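Local coordinates for carboxynorspermidine decarboxylase (PDB 3N29), which probably removes the carboxyl group of carboxynorspermidine to give norspermidine, using pyridoxal-5'-phosphate bound in a beta/alpha-barrel enzyme of the basic amino acid decarboxylase family, at residues Leu281-Val286 and Leu298-Glu303; Glu337-Tyr342 and Glu357-Lys362. All coordinates share one frame; numbering follows the deposited sequence.

Interaction 1: Leu281-Val286 and Leu298-Glu303; sequences LVASVV and LDTSSE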
ATOM      1  N   LEU A 281      11.648   4.296 -11.738  1.00  7.54           N
ATOM      2  CA  LEU A 281      12.103   3.443 -10.753  1.00  5.20           C
ATOM      3  C   LEU A 281      13.078   2.433 -11.356  1.00  7.55           C
ATOM      4  O   LEU A 281      12.712   1.687 -12.297  1.00  6.98           O
ATOM      5  CB  LEU A 281      10.910   2.750 -10.099  1.00  5.23           C
ATOM      6  CG  LEU A 281      11.138   1.551  -9.185  1.00  4.96           C
ATOM      7  CD1 LEU A 281      11.942   1.932  -7.988  1.00  6.50           C
ATOM      8  CD2 LEU A 281       9.772   0.843  -8.793  1.00  5.87           C
ATOM      9  N   VAL A 282      14.317   2.376 -10.818  1.00  6.14           N
ATOM     10  CA  VAL A 282      15.389   1.601 -11.358  1.00  6.00           C
ATOM     11  C   VAL A 282      15.656   0.418 -10.479  1.00  4.68           C
ATOM     12  O   VAL A 282      15.794   0.587  -9.260  1.00  5.12           O
ATOM     13  CB  VAL A 282      16.687   2.455 -11.506  1.00  7.65           C
ATOM     14  CG1 VAL A 282      17.767   1.532 -12.144  1.00  5.49           C
ATOM     15  CG2 VAL A 282      16.355   3.687 -12.350  1.00 13.17           C
ATOM     16  N   ALA A 283      15.693  -0.776 -11.039  1.00  4.60           N
ATOM     17  CA  ALA A 283      15.837  -1.999 -10.254  1.00  4.70           C
ATOM     18  C   ALA A 283      16.867  -2.826 -10.955  1.00  5.47           C
ATOM     19  O   ALA A 283      17.212  -2.542 -12.127  1.00  6.52           O
ATOM     20  CB  ALA A 283      14.467  -2.733 -10.235  1.00  5.00           C
ATOM     21  N   SER A 284      17.406  -3.819 -10.286  1.00  3.96           N
ATOM     22  CA  SER A 284      18.304  -4.746 -10.917  1.00  5.22           C
ATOM     23  C   SER A 284      17.679  -6.137 -11.052  1.00  4.54           C
ATOM     24  O   SER A 284      16.924  -6.557 -10.168  1.00  3.75           O
ATOM     25  CB  SER A 284      19.584  -4.901 -10.017  1.00  7.26           C
ATOM     26  OG  SER A 284      20.309  -3.638  -9.985  1.00  8.76           O
ATOM     27  N   VAL A 285      18.071  -6.834 -12.105  1.00  2.82           N
ATOM     28  CA  VAL A 285      17.934  -8.296 -12.206  1.00  2.00           C
ATOM     29  C   VAL A 285      18.817  -9.019 -11.209  1.00  2.00           C
ATOM     30  O   VAL A 285      20.016  -9.033 -11.354  1.00  2.85           O
ATOM     31  CB  VAL A 285      18.156  -8.779 -13.664  1.00  2.00           C
ATOM     32  CG1 VAL A 285      17.881 -10.305 -13.794  1.00  3.32           C
ATOM     33  CG2 VAL A 285      17.334  -7.874 -14.699  1.00  2.00           C
ATOM     34  N   VAL A 286      18.213  -9.669 -10.218  1.00  2.00           N
ATOM     35  CA  VAL A 286      18.897 -10.445  -9.258  1.00  2.04           C
ATOM     36  C   VAL A 286      19.046 -11.901  -9.670  1.00  2.00           C
ATOM     37  O   VAL A 286      20.051 -12.534  -9.396  1.00  2.00           O
ATOM     38  CB  VAL A 286      18.212 -10.354  -7.890  1.00  2.00           C
ATOM     39  CG1 VAL A 286      18.976 -11.186  -6.806  1.00  3.46           C
ATOM     40  CG2 VAL A 286      18.105  -8.824  -7.496  1.00  2.00           C
ATOM     41  N   LEU A 298      13.486  -9.335  -9.968  1.00  2.00           N
ATOM     42  CA  LEU A 298      14.111  -8.058  -9.721  1.00  2.12           C
ATOM     43  C   LEU A 298      14.198  -7.750  -8.237  1.00  4.21           C
ATOM     44  O   LEU A 298      13.467  -8.358  -7.411  1.00  5.06           O
ATOM     45  CB  LEU A 298      13.364  -6.950 -10.403  1.00  3.00           C
ATOM     46  CG  LEU A 298      12.992  -7.240 -11.834  1.00  2.00           C
ATOM     47  CD1 LEU A 298      12.251  -6.050 -12.403  1.00  2.81           C
ATOM     48  CD2 LEU A 298      14.214  -7.725 -12.670  1.00  4.18           C
ATOM     49  N   ASP A 299      14.938  -6.671  -7.890  1.00  4.35           N
ATOM     50  CA  ASP A 299      14.989  -6.211  -6.479  1.00  5.78           C
ATOM     51  C   ASP A 299      13.979  -5.132  -6.133  1.00  6.64           C
ATOM     52  O   ASP A 299      14.177  -4.222  -5.282  1.00  6.49           O
ATOM     53  CB  ASP A 299      16.443  -5.834  -6.076  1.00  6.20           C
ATOM     54  CG  ASP A 299      17.036  -4.668  -6.892  1.00  5.16           C
ATOM     55  OD1 ASP A 299      16.355  -4.142  -7.752  1.00  4.26           O
ATOM     56  OD2 ASP A 299      18.226  -4.305  -6.636  1.00  9.18           O
ATOM     57  N   THR A 300      12.826  -5.199  -6.777  1.00  6.60           N
ATOM     58  CA  THR A 300      11.774  -4.273  -6.527  1.00  5.57           C
ATOM     59  C   THR A 300      10.485  -5.098  -6.566  1.00  7.70           C
ATOM     60  O   THR A 300      10.511  -6.294  -6.860  1.00  7.04           O
ATOM     61  CB  THR A 300      11.734  -3.082  -7.517  1.00  7.65           C
ATOM     62  OG1 THR A 300      10.894  -2.069  -6.993  1.00  8.99           O
ATOM     63  CG2 THR A 300      11.160  -3.439  -8.943  1.00  7.27           C
ATOM     64  N   SER A 301       9.425  -4.487  -6.118  1.00  7.16           N
ATOM     65  CA  SER A 301       8.125  -5.202  -5.974  1.00  9.23           C
ATOM     66  C   SER A 301       7.006  -4.347  -6.504  1.00  9.30           C
ATOM     67  O   SER A 301       6.891  -3.135  -6.206  1.00  9.28           O
ATOM     68  CB  SER A 301       7.883  -5.594  -4.530  1.00  8.80           C
ATOM     69  OG  SER A 301       6.509  -5.655  -4.223  1.00  8.02           O
ATOM     70  N   SER A 302       6.138  -4.963  -7.322  1.00  9.10           N
ATOM     71  CA  SER A 302       4.965  -4.240  -7.809  1.00  9.66           C
ATOM     72  C   SER A 302       4.102  -3.874  -6.634  1.00  8.84           C
ATOM     73  O   SER A 302       3.735  -2.694  -6.514  1.00  8.88           O
ATOM     74  CB  SER A 302       4.213  -5.107  -8.861  1.00 10.28           C
ATOM     75  OG  SER A 302       3.880  -6.338  -8.231  1.00 15.97           O
ATOM     76  N   GLU A 303       3.855  -4.815  -5.734  1.00  9.78           N
ATOM     77  CA  GLU A 303       2.938  -4.610  -4.594  1.00 11.18           C
ATOM     78  C   GLU A 303       3.403  -3.497  -3.614  1.00 10.30           C
ATOM     79  O   GLU A 303       2.611  -2.660  -3.183  1.00 10.49           O
ATOM     80  CB  GLU A 303       2.831  -5.892  -3.810  1.00 14.11           C
ATOM     81  CG  GLU A 303       1.985  -5.745  -2.515  1.00 21.24           C
ATOM     82  CD  GLU A 303       0.556  -6.294  -2.680  1.00 28.96           C
ATOM     83  OE1 GLU A 303       0.314  -7.022  -3.701  1.00 30.27           O
ATOM     84  OE2 GLU A 303      -0.280  -6.000  -1.782  1.00 24.28           O
TER
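Asp299 lays its carboxylate against the backbone of strand 279-290, its OD1 3.4 Å from Ala283 CB. It stands where strand 294-298 ends, in an antiparallel hairpin of the C-terminal sheet domain. Just past the strand's last bridge, the backbone N of Asp299 still bonds Ser284 O, at 3.0 Å, while its carboxylate takes the place of a strand carbonyl: Ser284 N gives a nearly straight bond of 2.8 Å to Asp299 OD1, meeting the oxygen from above the carboxylate plane. Having CG between the backbone N and the carbonyl carbon (chi1 62°) brings the carboxylate back over the neighbouring strand. Asp299 OD2 bonds Thr44 and forms a salt bridge with Lys122 of the second subunit, so an acid suits this buried spot at the dimer interface.

One residue back, Leu298 pairs with Val285 in a non-hydrogen-bonded bridge, and their branches cross obliquely, Leu298 CD2 3.7 Å from Val285 CG2. The short side chain of Ala283 lets Thr300 pack close, CG2 on CB at 3.6 Å. The other branch of Thr300, OG1, bonds His305 and also touches a methyl group of strand 279-290, Leu281 CD2, at 3.6 Å.

Interaction 2: Glu337-Tyr342 and Glu357-Lys362; sequences ENEFAY and EYAFDK
Phe360 O receives the N-H of Phe340 at 2.8 Å in the plane of its carbonyl, and the return bond from Phe360 N to Phe340 O is almost straight at 173°. The next hydrogen-bonded pair of this antiparallel beta hairpin joins Tyr342 and Tyr358 by two further backbone bonds. Between them Ala341 and Ala359 form a non-hydrogen-bonded pair whose CA atoms come within 4.5 Å.

Aromatic residues occupy one face. Tyr342 and Phe360 cross at about a right angle, touching through their CD2 atoms at 3.9 Å, a diagonal contact between neighbouring pairs. Phe340 instead leans past the end of the strand: its CD2 lies 3.4 Å from Lys362 C, and Asp361 O sits at its ring edge, near the ring plane.

On the alanine face, the short side chains let acidic chains lie close across the strands. With CG anti to the carbonyl carbon (chi1 -64°) and the chain extended beyond it, Glu339 sets OE1 3.6 Å from Ala359 CB. OE1 also accepts a bond from Lys336 N, while OE2 pairs with Arg322 and lies 2.9 Å from a water oxygen, which probably donates to it. Glu357 reaches the other way, its OE1 3.6 Å from Ala341 CB and salt-bridged to Lys293, so both carboxylates have basic partners.

Strand 354-360 lies between strands 340-345 and 321-325 in the mixed sheet, with Phe360 packing on Ala321 and Tyr358 on Ile323; strand 340-345 in turn runs parallel to strand 294-298.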
ATOM      1  N   GLU A 337      10.545 -10.568 -34.382  1.00 25.08           N
ATOM      2  CA  GLU A 337      11.440 -11.550 -34.887  1.00 26.43           C
ATOM      3  C   GLU A 337      12.770 -11.596 -34.080  1.00 25.77           C
ATOM      4  O   GLU A 337      13.231 -12.697 -33.685  1.00 27.34           O
ATOM      5  CB  GLU A 337      11.627 -11.236 -36.422  1.00 27.79           C
ATOM      6  CG  GLU A 337      10.216 -11.239 -37.290  1.00 32.12           C
ATOM      7  CD  GLU A 337       9.130 -10.069 -37.024  1.00 36.30           C
ATOM      8  OE1 GLU A 337       9.437  -8.856 -36.948  1.00 39.36           O
ATOM      9  OE2 GLU A 337       7.918 -10.369 -36.959  1.00 40.45           O
ATOM     10  N   ASN A 338      13.378 -10.442 -33.830  1.00 23.57           N
ATOM     11  CA  ASN A 338      14.704 -10.413 -33.176  1.00 23.41           C
ATOM     12  C   ASN A 338      14.603 -10.000 -31.679  1.00 21.33           C
ATOM     13  O   ASN A 338      15.529  -9.474 -31.119  1.00 21.79           O
ATOM     14  CB  ASN A 338      15.665  -9.468 -33.907  1.00 23.33           C
ATOM     15  CG  ASN A 338      16.013  -9.923 -35.363  1.00 26.50           C
ATOM     16  OD1 ASN A 338      16.084 -11.123 -35.703  1.00 28.09           O
ATOM     17  ND2 ASN A 338      16.241  -8.942 -36.217  1.00 27.35           N
ATOM     18  N   GLU A 339      13.469 -10.243 -31.031  1.00 18.88           N
ATOM     19  CA  GLU A 339      13.318  -9.919 -29.599  1.00 16.91           C
ATOM     20  C   GLU A 339      13.379 -11.112 -28.658  1.00 15.87           C
ATOM     21  O   GLU A 339      13.303 -12.262 -29.079  1.00 14.13           O
ATOM     22  CB  GLU A 339      12.002  -9.216 -29.400  1.00 17.38           C
ATOM     23  CG  GLU A 339      11.936  -7.841 -30.143  1.00 18.83           C
ATOM     24  CD  GLU A 339      10.552  -7.238 -30.039  1.00 21.79           C
ATOM     25  OE1 GLU A 339       9.553  -7.994 -29.945  1.00 19.12           O
ATOM     26  OE2 GLU A 339      10.455  -6.012 -29.975  1.00 19.96           O
ATOM     27  N   PHE A 340      13.449 -10.813 -27.356  1.00 14.34           N
ATOM     28  CA  PHE A 340      13.462 -11.823 -26.301  1.00 13.35           C
ATOM     29  C   PHE A 340      12.406 -11.450 -25.260  1.00 12.39           C
ATOM     30  O   PHE A 340      12.400 -10.307 -24.787  1.00 12.70           O
ATOM     31  CB  PHE A 340      14.831 -11.862 -25.643  1.00 12.82           C
ATOM     32  CG  PHE A 340      15.931 -12.113 -26.616  1.00 16.63           C
ATOM     33  CD1 PHE A 340      16.236 -13.429 -27.004  1.00 18.49           C
ATOM     34  CD2 PHE A 340      16.578 -11.068 -27.227  1.00 17.40           C
ATOM     35  CE1 PHE A 340      17.219 -13.672 -27.964  1.00 17.82           C
ATOM     36  CE2 PHE A 340      17.600 -11.320 -28.192  1.00 19.50           C
ATOM     37  CZ  PHE A 340      17.874 -12.613 -28.563  1.00 16.92           C
ATOM     38  N   ALA A 341      11.476 -12.378 -24.973  1.00 11.98           N
ATOM     39  CA  ALA A 341      10.404 -12.161 -23.995  1.00 11.66           C
ATOM     40  C   ALA A 341      10.844 -12.559 -22.586  1.00 10.85           C
ATOM     41  O   ALA A 341      11.379 -13.695 -22.385  1.00 12.22           O
ATOM     42  CB  ALA A 341       9.134 -13.010 -24.370  1.00 11.10           C
ATOM     43  N   TYR A 342      10.517 -11.731 -21.610  1.00 12.11           N
ATOM     44  CA  TYR A 342      10.664 -12.094 -20.196  1.00 12.33           C
ATOM     45  C   TYR A 342       9.439 -11.654 -19.345  1.00 13.14           C
ATOM     46  O   TYR A 342       8.873 -10.538 -19.560  1.00 14.49           O
ATOM     47  CB  TYR A 342      11.877 -11.366 -19.650  1.00 12.74           C
ATOM     48  CG  TYR A 342      13.225 -11.830 -20.162  1.00 10.97           C
ATOM     49  CD1 TYR A 342      13.967 -12.757 -19.461  1.00 13.58           C
ATOM     50  CD2 TYR A 342      13.767 -11.280 -21.303  1.00 14.20           C
ATOM     51  CE1 TYR A 342      15.216 -13.191 -19.909  1.00 16.03           C
ATOM     52  CE2 TYR A 342      14.992 -11.675 -21.770  1.00 16.40           C
ATOM     53  CZ  TYR A 342      15.707 -12.651 -21.073  1.00 18.22           C
ATOM     54  OH  TYR A 342      16.904 -12.988 -21.549  1.00 16.46           O
ATOM     55  N   GLU A 357       4.766  -9.175 -18.932  1.00 13.74           N
ATOM     56  CA  GLU A 357       5.664  -9.838 -19.849  1.00 13.33           C
ATOM     57  C   GLU A 357       6.122  -8.805 -20.876  1.00 13.39           C
ATOM     58  O   GLU A 357       5.279  -8.071 -21.401  1.00 13.06           O
ATOM     59  CB  GLU A 357       4.927 -10.958 -20.601  1.00 13.86           C
ATOM     60  CG  GLU A 357       5.847 -11.816 -21.346  1.00 15.45           C
ATOM     61  CD  GLU A 357       5.122 -12.851 -22.250  1.00 22.22           C
ATOM     62  OE1 GLU A 357       5.802 -13.438 -23.157  1.00 24.50           O
ATOM     63  OE2 GLU A 357       3.890 -13.014 -22.083  1.00 25.61           O
ATOM     64  N   TYR A 358       7.433  -8.683 -21.069  1.00 12.45           N
ATOM     65  CA  TYR A 358       7.987  -7.632 -21.899  1.00 13.11           C
ATOM     66  C   TYR A 358       8.998  -8.201 -22.885  1.00 13.25           C
ATOM     67  O   TYR A 358       9.651  -9.251 -22.620  1.00 12.00           O
ATOM     68  CB  TYR A 358       8.719  -6.601 -21.016  1.00 12.53           C
ATOM     69  CG  TYR A 358       7.910  -5.888 -19.940  1.00 12.69           C
ATOM     70  CD1 TYR A 358       7.511  -4.580 -20.108  1.00 11.89           C
ATOM     71  CD2 TYR A 358       7.551  -6.531 -18.738  1.00 11.31           C
ATOM     72  CE1 TYR A 358       6.799  -3.912 -19.124  1.00 13.41           C
ATOM     73  CE2 TYR A 358       6.810  -5.838 -17.720  1.00 13.89           C
ATOM     74  CZ  TYR A 358       6.444  -4.540 -17.931  1.00 13.06           C
ATOM     75  OH  TYR A 358       5.759  -3.858 -16.946  1.00 13.80           O
ATOM     76  N   ALA A 359       9.125  -7.501 -24.012  1.00 12.98           N
ATOM     77  CA  ALA A 359       9.978  -7.860 -25.087  1.00 13.25           C
ATOM     78  C   ALA A 359      11.149  -6.894 -25.050  1.00 14.03           C
ATOM     79  O   ALA A 359      10.918  -5.662 -24.998  1.00 12.79           O
ATOM     80  CB  ALA A 359       9.267  -7.692 -26.418  1.00 13.12           C
ATOM     81  N   PHE A 360      12.355  -7.470 -25.089  1.00 12.92           N
ATOM     82  CA  PHE A 360      13.619  -6.730 -25.170  1.00 15.66           C
ATOM     83  C   PHE A 360      14.369  -7.072 -26.475  1.00 16.27           C
ATOM     84  O   PHE A 360      14.122  -8.144 -27.060  1.00 16.56           O
ATOM     85  CB  PHE A 360      14.510  -7.084 -23.964  1.00 15.25           C
ATOM     86  CG  PHE A 360      13.943  -6.680 -22.622  1.00 16.64           C
ATOM     87  CD1 PHE A 360      14.355  -5.497 -21.998  1.00 17.01           C
ATOM     88  CD2 PHE A 360      13.030  -7.486 -21.954  1.00 16.73           C
ATOM     89  CE1 PHE A 360      13.885  -5.134 -20.733  1.00 17.81           C
ATOM     90  CE2 PHE A 360      12.527  -7.100 -20.715  1.00 15.92           C
ATOM     91  CZ  PHE A 360      12.931  -5.933 -20.110  1.00 17.27           C
ATOM     92  N   ASP A 361      15.279  -6.174 -26.896  1.00 17.80           N
ATOM     93  CA  ASP A 361      16.181  -6.369 -28.061  1.00 19.84           C
ATOM     94  C   ASP A 361      17.358  -7.298 -27.827  1.00 20.05           C
ATOM     95  O   ASP A 361      18.037  -7.683 -28.777  1.00 20.51           O
ATOM     96  CB  ASP A 361      16.861  -5.044 -28.416  1.00 21.45           C
ATOM     97  CG  ASP A 361      15.968  -4.131 -29.161  1.00 26.62           C
ATOM     98  OD1 ASP A 361      14.779  -4.469 -29.351  1.00 34.43           O
ATOM     99  OD2 ASP A 361      16.463  -3.073 -29.596  1.00 33.30           O
ATOM    100  N   LYS A 362      17.663  -7.590 -26.575  1.00 20.12           N
ATOM    101  CA  LYS A 362      18.761  -8.510 -26.258  1.00 21.16           C
ATOM    102  C   LYS A 362      18.449  -9.270 -24.978  1.00 19.53           C
ATOM    103  O   LYS A 362      17.546  -8.869 -24.241  1.00 19.71           O
ATOM    104  CB  LYS A 362      20.057  -7.710 -26.100  1.00 21.81           C
ATOM    105  CG  LYS A 362      19.884  -6.475 -25.260  1.00 26.89           C
ATOM    106  CD  LYS A 362      21.244  -5.933 -24.710  1.00 31.65           C
ATOM    107  CE  LYS A 362      21.004  -5.165 -23.384  1.00 34.45           C
ATOM    108  NZ  LYS A 362      22.303  -4.811 -22.681  1.00 36.68           N
TER
HETATM  109  O   HOH W   1      11.777  -4.562 -27.852  1.00 28.59           O

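Interactions 1 and 2 belong to one mixed sheet, their centres 18 Å apart and their nearest atoms about 7 Å apart without touching. Strand 294-298 connects them: it pairs with strand 279-290 in interaction 1 and runs parallel to strand 340-345, which carries half of interaction 2. Interaction 1 lies on the dimer-facing side, and Glu303, at the end of its second segment, forms a salt bridge with Lys382 of the second subunit. Lys382 is a residue of the norspermidine pocket, consistent with an active site close to the subunit boundary, as in related fold III decarboxylases. The centre of interaction 2 lies about 32 Å from the centre of the chain, and no other chain of the assembly touches it.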